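Local coordinates for protein putative peptidase (Parabacteroides merdae, PDB 4L8K) that probably cleaves peptide bonds as a serine-type hydrolase of peptidase family S41, though its substrates are not known, at residues R233-P236 with Q237-V240; T207-L210 with R211-V215; Y51-F54 with D55-K59; F75-S78 with R79-W83. All blocks are in the same frame, centred on the assembly; numbering follows the deposited sequence.

Contact 1: residues R233-P236 with Q237-V240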
loop_
_atom_site.group_PDB
_atom_site.type_symbol
_atom_site.label_atom_id
_atom_site.label_comp_id
_atom_site.label_asym_id
_atom_site.label_seq_id
_atom_site.Cartn_x
_atom_site.Cartn_y
_atom_site.Cartn_z
ATOM N N ARG A 233 -2.312 -0.120 -12.372
ATOM C CA ARG A 233 -3.171 0.917 -12.953
ATOM C C ARG A 233 -2.603 1.525 -14.238
ATOM O O ARG A 233 -3.304 2.323 -14.878
ATOM C CB ARG A 233 -3.525 2.030 -11.938
ATOM C CG ARG A 233 -2.367 2.671 -11.190
ATOM C CD ARG A 233 -1.629 3.711 -11.989
ATOM N NE ARG A 233 -0.732 4.472 -11.120
ATOM C CZ ARG A 233 -1.071 5.610 -10.541
ATOM N NH1 ARG A 233 -2.268 6.134 -10.751
ATOM N NH2 ARG A 233 -0.210 6.243 -9.756
ATOM N N LEU A 234 -1.356 1.171 -14.632
ATOM C CA LEU A 234 -0.774 1.653 -15.893
ATOM C C LEU A 234 -1.188 0.775 -17.055
ATOM O O LEU A 234 -0.949 1.129 -18.201
ATOM C CB LEU A 234 0.779 1.646 -15.825
ATOM C CG LEU A 234 1.478 2.426 -14.701
ATOM C CD1 LEU A 234 2.962 2.143 -14.723
ATOM C CD2 LEU A 234 1.223 3.922 -14.827
ATOM N N LEU A 235 -1.775 -0.390 -16.771
ATOM C CA LEU A 235 -2.090 -1.392 -17.771
ATOM C C LEU A 235 -3.496 -1.223 -18.350
ATOM O O LEU A 235 -4.457 -0.942 -17.620
ATOM C CB LEU A 235 -1.863 -2.785 -17.178
ATOM C CG LEU A 235 -0.452 -2.985 -16.534
ATOM C CD1 LEU A 235 -0.326 -4.357 -15.885
ATOM C CD2 LEU A 235 0.681 -2.761 -17.559
ATOM N N PRO A 236 -3.600 -1.336 -19.701
ATOM C CA PRO A 236 -4.890 -1.072 -20.378
ATOM C C PRO A 236 -6.052 -1.994 -19.966
ATOM O O PRO A 236 -7.202 -1.547 -20.005
ATOM C CB PRO A 236 -4.558 -1.256 -21.876
ATOM C CG PRO A 236 -3.288 -2.074 -21.919
ATOM C CD PRO A 236 -2.525 -1.629 -20.676
ATOM N N GLN A 237 -5.782 -3.259 -19.586
ATOM C CA GLN A 237 -6.853 -4.183 -19.208
ATOM C C GLN A 237 -7.234 -4.051 -17.731
ATOM O O GLN A 237 -8.194 -4.700 -17.306
ATOM C CB GLN A 237 -6.481 -5.649 -19.533
ATOM C CG GLN A 237 -5.504 -6.310 -18.542
ATOM C CD GLN A 237 -4.045 -6.077 -18.829
ATOM O OE1 GLN A 237 -3.615 -5.006 -19.303
ATOM N NE2 GLN A 237 -3.250 -7.090 -18.524
ATOM N N VAL A 238 -6.535 -3.199 -16.970
ATOM C CA VAL A 238 -6.759 -3.104 -15.524
ATOM C C VAL A 238 -7.628 -1.901 -15.114
ATOM O O VAL A 238 -7.379 -0.767 -15.532
ATOM C CB VAL A 238 -5.407 -3.087 -14.727
ATOM C CG1 VAL A 238 -5.627 -2.872 -13.229
ATOM C CG2 VAL A 238 -4.578 -4.348 -14.972
ATOM N N THR A 239 -8.609 -2.175 -14.237
ATOM C CA THR A 239 -9.407 -1.176 -13.534
ATOM C C THR A 239 -9.146 -1.385 -12.040
ATOM O O THR A 239 -9.191 -2.522 -11.571
ATOM C CB THR A 239 -10.899 -1.258 -13.872
ATOM O OG1 THR A 239 -11.063 -1.203 -15.282
ATOM C CG2 THR A 239 -11.706 -0.144 -13.205
ATOM N N VAL A 240 -8.833 -0.315 -11.315
ATOM C CA VAL A 240 -8.647 -0.348 -9.873
ATOM C C VAL A 240 -9.960 0.127 -9.247
ATOM O O VAL A 240 -10.511 1.157 -9.634
ATOM C CB VAL A 240 -7.414 0.468 -9.374
ATOM C CG1 VAL A 240 -7.290 0.386 -7.841
ATOM C CG2 VAL A 240 -6.129 -0.027 -10.042
#
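Leu235, Gln237 and Val238 meet round a type I beta turn that runs from Leu235 to Val238. The turn is closed by Val238 N, which donates to Leu235 O at 3.1 Å. The N-H points well at the oxygen, at 158°, but the nitrogen lies well above the carbonyl plane. The side chains at the two ends of the turn pack on each other: Val238 CG2 touches Leu235 CB at 3.8 Å. Gln237 folds back over the turn. Its CG sits between the backbone N and the carbonyl carbon (chi1 77°), and a second bend at chi2 (-86°) brings the amide toward Leu235. Gln237 OE1 then lies 3.5 Å from Leu235 CB, with the ring of Pro236 beside it. The other end of that amide is held outside the turn, where NE2 donates to the carbonyl oxygens of Trp209 and Phe172. Away from the turn, Arg233 CB rests on Val240 CG2 at 3.8 Å, while its NH2 is hydrogen-bonded to Asn230 OD1. The turn lies in the loop from helix 224-232 into strand 238-242, the return leg of a beta-alpha-beta crossover from strand 213-217. Leu235 packs on Phe172 and Leu173, and on Ile177 of strand 177-182. Val238 faces Val213 and Val215 of the neighbouring parallel strand 213-217, and on the other side of strand 238-242 Val240 pairs through its backbone with Thr286.

Contact 2: residues T207-L210 with R211-V215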
loop_
_atom_site.group_PDB
_atom_site.type_symbol
_atom_site.label_atom_id
_atom_site.label_comp_id
_atom_site.label_asym_id
_atom_site.label_seq_id
_atom_site.Cartn_x
_atom_site.Cartn_y
_atom_site.Cartn_z
ATOM N N THR A 207 2.793 -17.807 -18.150
ATOM C CA THR A 207 1.402 -17.464 -18.509
ATOM C C THR A 207 1.076 -16.004 -18.128
ATOM O O THR A 207 1.320 -15.579 -16.990
ATOM C CB THR A 207 0.402 -18.432 -17.868
ATOM O OG1 THR A 207 0.771 -19.755 -18.234
ATOM C CG2 THR A 207 -1.046 -18.151 -18.305
ATOM N N ARG A 208 0.554 -15.247 -19.109
ATOM C CA ARG A 208 0.180 -13.853 -18.905
ATOM C C ARG A 208 -1.343 -13.689 -18.983
ATOM O O ARG A 208 -2.018 -14.503 -19.624
ATOM C CB ARG A 208 0.916 -12.940 -19.906
ATOM C CG ARG A 208 2.405 -12.754 -19.536
ATOM C CD ARG A 208 3.167 -11.878 -20.509
ATOM N NE ARG A 208 3.192 -12.446 -21.859
ATOM C CZ ARG A 208 2.822 -11.790 -22.952
ATOM N NH1 ARG A 208 2.402 -10.537 -22.870
ATOM N NH2 ARG A 208 2.885 -12.375 -24.137
ATOM N N TRP A 209 -1.885 -12.672 -18.300
ATOM C CA TRP A 209 -3.322 -12.402 -18.313
ATOM C C TRP A 209 -3.549 -11.036 -18.958
ATOM O O TRP A 209 -3.222 -9.992 -18.369
ATOM C CB TRP A 209 -3.927 -12.483 -16.904
ATOM C CG TRP A 209 -5.425 -12.357 -16.878
ATOM C CD1 TRP A 209 -6.150 -11.197 -16.872
ATOM C CD2 TRP A 209 -6.384 -13.430 -16.822
ATOM N NE1 TRP A 209 -7.499 -11.482 -16.825
ATOM C CE2 TRP A 209 -7.670 -12.842 -16.787
ATOM C CE3 TRP A 209 -6.284 -14.836 -16.829
ATOM C CZ2 TRP A 209 -8.841 -13.607 -16.735
ATOM C CZ3 TRP A 209 -7.448 -15.590 -16.769
ATOM C CH2 TRP A 209 -8.703 -14.974 -16.699
ATOM N N LEU A 210 -4.096 -11.050 -20.176
ATOM C CA LEU A 210 -4.308 -9.815 -20.923
ATOM C C LEU A 210 -5.796 -9.488 -21.053
ATOM O O LEU A 210 -6.147 -8.466 -21.624
ATOM C CB LEU A 210 -3.616 -9.906 -22.291
ATOM C CG LEU A 210 -2.083 -10.164 -22.273
ATOM C CD1 LEU A 210 -1.519 -10.184 -23.682
ATOM C CD2 LEU A 210 -1.334 -9.138 -21.429
ATOM N N ARG A 211 -6.659 -10.326 -20.463
ATOM C CA ARG A 211 -8.092 -10.115 -20.383
ATOM C C ARG A 211 -8.402 -9.078 -19.289
ATOM O O ARG A 211 -7.514 -8.772 -18.471
ATOM C CB ARG A 211 -8.792 -11.435 -20.077
ATOM C CG ARG A 211 -9.032 -12.296 -21.329
ATOM C CD ARG A 211 -9.369 -13.703 -20.887
ATOM N NE ARG A 211 -8.116 -14.418 -20.598
ATOM C CZ ARG A 211 -8.033 -15.629 -20.067
ATOM N NH1 ARG A 211 -9.136 -16.281 -19.701
ATOM N NH2 ARG A 211 -6.853 -16.208 -19.907
ATOM N N PRO A 212 -9.634 -8.508 -19.230
ATOM C CA PRO A 212 -9.919 -7.505 -18.181
ATOM C C PRO A 212 -9.594 -7.976 -16.751
ATOM O O PRO A 212 -9.725 -9.164 -16.416
ATOM C CB PRO A 212 -11.411 -7.243 -18.354
ATOM C CG PRO A 212 -11.678 -7.530 -19.810
ATOM C CD PRO A 212 -10.813 -8.716 -20.107
ATOM N N VAL A 213 -9.095 -7.036 -15.924
ATOM C CA VAL A 213 -8.727 -7.265 -14.521
ATOM C C VAL A 213 -9.292 -6.155 -13.670
ATOM O O VAL A 213 -9.095 -4.970 -13.994
ATOM C CB VAL A 213 -7.166 -7.355 -14.295
ATOM C CG1 VAL A 213 -6.793 -7.547 -12.821
ATOM C CG2 VAL A 213 -6.534 -8.445 -15.128
ATOM N N ILE A 214 -9.906 -6.520 -12.533
ATOM C CA ILE A 214 -10.308 -5.540 -11.534
ATOM C C ILE A 214 -9.414 -5.747 -10.315
ATOM O O ILE A 214 -9.431 -6.825 -9.738
ATOM C CB ILE A 214 -11.817 -5.502 -11.139
ATOM C CG1 ILE A 214 -12.786 -5.603 -12.376
ATOM C CG2 ILE A 214 -12.103 -4.286 -10.251
ATOM C CD1 ILE A 214 -12.733 -4.484 -13.404
ATOM N N VAL A 215 -8.620 -4.738 -9.949
ATOM C CA VAL A 215 -7.762 -4.769 -8.755
ATOM C C VAL A 215 -8.561 -4.094 -7.632
ATOM O O VAL A 215 -9.047 -2.978 -7.812
ATOM C CB VAL A 215 -6.341 -4.146 -8.968
ATOM C CG1 VAL A 215 -5.559 -4.045 -7.645
ATOM C CG2 VAL A 215 -5.535 -4.938 -10.001
HETATM O O HOH W 1 -4.016 -15.718 -20.668
HETATM O O HOH W 2 -5.140 -13.278 -21.633
#
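Trp209, Leu210 and Arg211 form a bend in the backbone, after which the chain straightens through Pro212 into strand 213-217. The motif here is a cation-pi stack at the entry to a parallel strand of the central mixed sheet. The guanidinium of Arg211 lies flat over the six-membered ring of Trp209. Arg211 CZ is 3.6 Å from the ring centroid, and the two planes are 23° apart. The bend at chi3 (-82°) turns the end of the arginine back over the indole. The edge of the guanidinium is also held: NH2 donates to a water that in turn donates to Arg208 O, and NH1 reaches the carbonyl oxygen of Cys147. The stack therefore keeps a charged group flat against a buried ring, with polar partners at its edge. Trp209 CD1 also packs against Val213 CG2 at 3.3 Å. Val238 of the neighbouring strand 238-242 covers Val213. A leucine in place of Trp209 would probably leave the Arg211 guanidinium without its stacking face and the oxygen of Pro212 without its indole donor. That donor is Trp209 NE1, 3.2 Å from Pro212 O. The hydrogen bond is nearly straight, at 169°, and the oxygen lies in the indole plane, although the nitrogen stands well above the plane of the carbonyl.

Contact 3: residues Y51-F54 with D55-K59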
loop_
_atom_site.group_PDB
_atom_site.type_symbol
_atom_site.label_atom_id
_atom_site.label_comp_id
_atom_site.label_asym_id
_atom_site.label_seq_id
_atom_site.Cartn_x
_atom_site.Cartn_y
_atom_site.Cartn_z
ATOM N N TYR A 51 8.506 7.625 30.084
ATOM C CA TYR A 51 7.127 7.546 29.586
ATOM C C TYR A 51 6.621 8.913 29.140
ATOM O O TYR A 51 5.960 9.010 28.112
ATOM C CB TYR A 51 6.218 6.955 30.679
ATOM C CG TYR A 51 6.693 5.601 31.158
ATOM C CD1 TYR A 51 6.573 4.470 30.350
ATOM C CD2 TYR A 51 7.288 5.451 32.407
ATOM C CE1 TYR A 51 7.024 3.221 30.782
ATOM C CE2 TYR A 51 7.719 4.204 32.858
ATOM C CZ TYR A 51 7.589 3.092 32.042
ATOM O OH TYR A 51 8.012 1.862 32.491
ATOM N N GLU A 52 6.931 9.961 29.921
ATOM C CA GLU A 52 6.572 11.348 29.604
ATOM C C GLU A 52 7.303 11.798 28.330
ATOM O O GLU A 52 6.701 12.435 27.462
ATOM C CB GLU A 52 6.919 12.260 30.787
ATOM C CG GLU A 52 6.072 11.957 32.016
ATOM C CD GLU A 52 6.619 12.428 33.356
ATOM O OE1 GLU A 52 7.790 12.867 33.417
ATOM O OE2 GLU A 52 5.878 12.328 34.360
ATOM N N LEU A 53 8.604 11.445 28.214
ATOM C CA LEU A 53 9.422 11.751 27.047
ATOM C C LEU A 53 8.832 11.053 25.811
ATOM O O LEU A 53 8.687 11.681 24.761
ATOM C CB LEU A 53 10.908 11.318 27.279
ATOM C CG LEU A 53 11.852 11.505 26.058
ATOM C CD1 LEU A 53 12.065 12.982 25.742
ATOM C CD2 LEU A 53 13.168 10.801 26.262
ATOM N N PHE A 54 8.472 9.759 25.954
ATOM C CA PHE A 54 7.909 8.982 24.863
ATOM C C PHE A 54 6.591 9.614 24.350
ATOM O O PHE A 54 6.401 9.741 23.139
ATOM C CB PHE A 54 7.708 7.497 25.256
ATOM C CG PHE A 54 7.273 6.633 24.077
ATOM C CD1 PHE A 54 5.944 6.536 23.729
ATOM C CD2 PHE A 54 8.210 5.952 23.300
ATOM C CE1 PHE A 54 5.557 5.804 22.609
ATOM C CE2 PHE A 54 7.809 5.200 22.183
ATOM C CZ PHE A 54 6.488 5.123 21.862
ATOM N N ASP A 55 5.715 10.047 25.271
ATOM C CA ASP A 55 4.451 10.677 24.873
ATOM C C ASP A 55 4.652 11.982 24.105
ATOM O O ASP A 55 3.997 12.186 23.078
ATOM C CB ASP A 55 3.571 10.929 26.103
ATOM C CG ASP A 55 2.876 9.689 26.616
ATOM O OD1 ASP A 55 2.986 8.618 25.949
ATOM O OD2 ASP A 55 2.193 9.788 27.652
ATOM N N ILE A 56 5.562 12.857 24.587
ATOM C CA ILE A 56 5.830 14.151 23.966
ATOM C C ILE A 56 6.523 13.973 22.590
ATOM O O ILE A 56 6.147 14.664 21.631
ATOM C CB ILE A 56 6.609 15.070 24.951
ATOM C CG1 ILE A 56 5.655 15.678 26.028
ATOM C CG2 ILE A 56 7.444 16.146 24.265
ATOM C CD1 ILE A 56 4.464 16.540 25.524
ATOM N N LEU A 57 7.497 13.051 22.488
ATOM C CA LEU A 57 8.186 12.827 21.227
ATOM C C LEU A 57 7.269 12.179 20.190
ATOM O O LEU A 57 7.362 12.499 18.996
ATOM C CB LEU A 57 9.484 12.023 21.436
ATOM C CG LEU A 57 10.640 12.731 22.195
ATOM C CD1 LEU A 57 11.956 11.929 22.059
ATOM C CD2 LEU A 57 10.819 14.186 21.739
ATOM N N GLY A 58 6.336 11.360 20.662
ATOM C CA GLY A 58 5.334 10.736 19.804
ATOM C C GLY A 58 4.395 11.783 19.228
ATOM O O GLY A 58 4.067 11.735 18.038
ATOM N N LYS A 59 3.995 12.764 20.070
ATOM C CA LYS A 59 3.138 13.891 19.670
ATOM C C LYS A 59 3.849 14.770 18.658
ATOM O O LYS A 59 3.216 15.270 17.720
ATOM C CB LYS A 59 2.722 14.729 20.882
ATOM C CG LYS A 59 1.479 14.212 21.559
ATOM C CD LYS A 59 1.363 14.692 23.012
ATOM C CE LYS A 59 0.269 13.942 23.759
ATOM N NZ LYS A 59 -1.107 14.279 23.267
HETATM O O HOH W 3 4.573 6.856 27.279
#
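Leu53 and Leu57 touch one turn apart on helix 50-61. Leu53 CD1 lies 3.8 Å from Leu57 CG and equally near Leu57 CD1. The two chains leave the backbone differently. Leu53 CG is anti to its nitrogen (chi1 176°), while Leu57 CG is anti to its carbonyl carbon (chi1 -68°), and this lets the branches converge. Beneath them Leu57 N donates to Leu53 O at 2.9 Å, the shortest of four successive i to i+4 bonds. The others run from Asp55 N to Tyr51 O, from Ile56 N to Glu52 O and from Gly58 N to Phe54 O. Asp55 adds a polar link on its own side of the helix. One water donates to Tyr51 O and to Asp55 OD1, each at 2.7 Å, so Tyr51 O accepts from both the backbone and the water.

Further out, the leucine pair faces helix 8-22. Leu53 meets Pro8 and Asn11, and Leu57 meets Phe12 and Leu15. Phe54 turns to another side, where its ring meets Phe75 and Trp261 edge-to-face and packs on Leu71 of strand 70-72. Ile56 lies against Tyr40 of helix 33-43. At the start of the helix Asn49 OD1 accepts from Glu52 N. With an alanine in place of Leu57, a gap would probably open beside Leu53 CD1, and Phe12 and Leu15 would lose a packing partner.

The chemistry is that of an amphipathic helix. Apolar branches join it to its neighbours, while Glu52 and Asp55 are exposed, and water can serve a carbonyl already engaged in the helix.

Contact 4: residues F75-S78 with R79-W83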
loop_
_atom_site.group_PDB
_atom_site.type_symbol
_atom_site.label_atom_id
_atom_site.label_comp_id
_atom_site.label_asym_id
_atom_site.label_seq_id
_atom_site.Cartn_x
_atom_site.Cartn_y
_atom_site.Cartn_z
ATOM N N PHE A 75 8.419 -0.465 25.382
ATOM C CA PHE A 75 7.122 -0.449 26.082
ATOM C C PHE A 75 5.961 0.000 25.188
ATOM O O PHE A 75 4.820 -0.336 25.501
ATOM C CB PHE A 75 7.165 0.436 27.343
ATOM C CG PHE A 75 7.760 1.820 27.169
ATOM C CD1 PHE A 75 6.950 2.907 26.840
ATOM C CD2 PHE A 75 9.125 2.047 27.388
ATOM C CE1 PHE A 75 7.493 4.190 26.700
ATOM C CE2 PHE A 75 9.669 3.333 27.232
ATOM C CZ PHE A 75 8.844 4.391 26.889
ATOM N N ASP A 76 6.228 0.769 24.107
ATOM C CA ASP A 76 5.164 1.232 23.212
ATOM C C ASP A 76 5.689 1.643 21.855
ATOM O O ASP A 76 6.887 1.758 21.635
ATOM C CB ASP A 76 4.362 2.426 23.824
ATOM C CG ASP A 76 2.930 2.600 23.284
ATOM O OD1 ASP A 76 2.485 1.757 22.464
ATOM O OD2 ASP A 76 2.262 3.570 23.682
HETATM N N MSE A 77 4.756 1.850 20.939
HETATM C CA MSE A 77 4.990 2.354 19.603
HETATM C C MSE A 77 4.009 3.500 19.364
HETATM O O MSE A 77 2.794 3.329 19.541
HETATM C CB MSE A 77 4.820 1.256 18.551
HETATM C CG MSE A 77 5.199 1.734 17.165
HETATM SE SE MSE A 77 4.880 0.403 15.815
HETATM C CE MSE A 77 3.116 0.548 15.701
ATOM N N SER A 78 4.544 4.678 19.037
ATOM C CA SER A 78 3.701 5.835 18.740
ATOM C C SER A 78 3.188 5.689 17.315
ATOM O O SER A 78 3.839 5.061 16.480
ATOM C CB SER A 78 4.455 7.151 18.937
ATOM O OG SER A 78 5.183 7.538 17.786
ATOM N N ARG A 79 2.007 6.228 17.048
ATOM C CA ARG A 79 1.419 6.124 15.714
ATOM C C ARG A 79 0.426 7.240 15.444
ATOM O O ARG A 79 -0.115 7.832 16.375
ATOM C CB ARG A 79 0.711 4.746 15.542
ATOM C CG ARG A 79 -0.385 4.451 16.604
ATOM C CD ARG A 79 0.083 3.481 17.660
ATOM N NE ARG A 79 -1.022 3.044 18.513
ATOM C CZ ARG A 79 -0.882 2.470 19.710
ATOM N NH1 ARG A 79 0.324 2.281 20.229
ATOM N NH2 ARG A 79 -1.947 2.073 20.392
ATOM N N TYR A 80 0.224 7.544 14.162
ATOM C CA TYR A 80 -0.815 8.456 13.709
ATOM C C TYR A 80 -1.702 7.537 12.839
ATOM O O TYR A 80 -1.550 7.487 11.615
ATOM C CB TYR A 80 -0.244 9.697 12.995
ATOM C CG TYR A 80 -1.328 10.622 12.484
ATOM C CD1 TYR A 80 -1.846 11.632 13.288
ATOM C CD2 TYR A 80 -1.840 10.486 11.191
ATOM C CE1 TYR A 80 -2.850 12.481 12.825
ATOM C CE2 TYR A 80 -2.829 11.345 10.710
ATOM C CZ TYR A 80 -3.356 12.317 11.543
ATOM O OH TYR A 80 -4.326 13.166 11.064
ATOM N N TRP A 81 -2.572 6.737 13.492
ATOM C CA TRP A 81 -3.335 5.768 12.732
ATOM C C TRP A 81 -4.649 6.279 12.240
ATOM O O TRP A 81 -5.282 5.567 11.456
ATOM C CB TRP A 81 -3.431 4.412 13.435
ATOM C CG TRP A 81 -2.137 3.657 13.287
ATOM C CD1 TRP A 81 -1.102 3.953 12.442
ATOM C CD2 TRP A 81 -1.729 2.503 14.032
ATOM N NE1 TRP A 81 -0.080 3.050 12.609
ATOM C CE2 TRP A 81 -0.435 2.148 13.580
ATOM C CE3 TRP A 81 -2.315 1.754 15.071
ATOM C CZ2 TRP A 81 0.268 1.055 14.110
ATOM C CZ3 TRP A 81 -1.621 0.672 15.590
ATOM C CH2 TRP A 81 -0.343 0.344 15.129
ATOM N N ALA A 82 -4.954 7.582 12.507
ATOM C CA ALA A 82 -6.066 8.334 11.905
ATOM C C ALA A 82 -5.870 8.331 10.374
ATOM O O ALA A 82 -6.833 8.352 9.639
ATOM C CB ALA A 82 -6.094 9.762 12.438
ATOM N N TRP A 83 -4.620 8.178 9.899
ATOM C CA TRP A 83 -4.285 8.059 8.483
ATOM C C TRP A 83 -5.073 6.879 7.853
ATOM O O TRP A 83 -5.528 6.989 6.707
ATOM C CB TRP A 83 -2.768 7.852 8.340
ATOM C CG TRP A 83 -2.231 7.506 6.970
ATOM C CD1 TRP A 83 -2.211 6.269 6.388
ATOM C CD2 TRP A 83 -1.398 8.348 6.149
ATOM N NE1 TRP A 83 -1.507 6.314 5.201
ATOM C CE2 TRP A 83 -1.026 7.589 5.013
ATOM C CE3 TRP A 83 -0.961 9.690 6.243
ATOM C CZ2 TRP A 83 -0.208 8.117 3.994
ATOM C CZ3 TRP A 83 -0.214 10.229 5.202
ATOM C CH2 TRP A 83 0.177 9.441 4.105
#
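Arg79 reaches back along the loop to Asp76 and to the carbonyl of the selenomethionine Met77. Its NH1 donates to Met77 O at 2.8 Å, with an N-H...O angle of 155°. The oxygen sits at the edge of the guanidinium, close to its plane, and the nitrogen lies nearly in line with the C=O. The same NH1 also meets Asp76 OD1 at 3.2 Å, a salt bridge whose hydrogen bond is weak because the angle is only 126°. The carboxylate stands almost upright to the guanidinium, at 82°, and the bridge runs through one oxygen and one nitrogen, OD1 and NH1, not as a side-by-side pair. Asp76 OD1 has a second donor, Met77 N at 2.7 Å, in another weak bond. One carboxylate oxygen thus serves both the backbone and the arginine. The bend of Arg79 at chi2 carries the guanidinium toward these acceptors.

Ser78 looks to strand 70-72 instead. Its OG bonds to Leu71 N, and its carbonyl oxygen accepts from Asn70. Asp76 N is taken up by Ser73 OG. The apolar part is small: Met77 CE lies 3.3 Å from Trp81 CZ2, with the Met77 chain bent at chi3. Trp81 NE1 is hydrogen-bonded to a bound methylpentanediol, probably from the crystallisation liquor.

The loop joins strand 70-72 to helix 82-85 and lies at the surface. The polar bonds that hold it run mostly to backbone atoms, with the Asp76 to Arg79 charge pair probably a modest addition, since its hydrogen bond is weak and Arg79 is exposed.

Contacts 1 and 2 belong together. They lead into neighbouring parallel strands, 238-242 and 213-217, and they touch through backbone pairing between Thr239 and both Val213 and Val215. Contact 1 rests on a turn and apolar packing, contact 2 on a charge laid over an indole. Contacts 3 and 4 lie on the opposite side of the chain's centre and also touch: Phe54 CZ packs against Asp76 O at 3.4 Å. Contact 3 is helical, with buried leucines on one side. Contacts 1, 2 and 3 are partly buried, and only contact 4 is a surface contact, a loop held by polar bonds. Contacts 1 and 3 have centres about 44 Å apart.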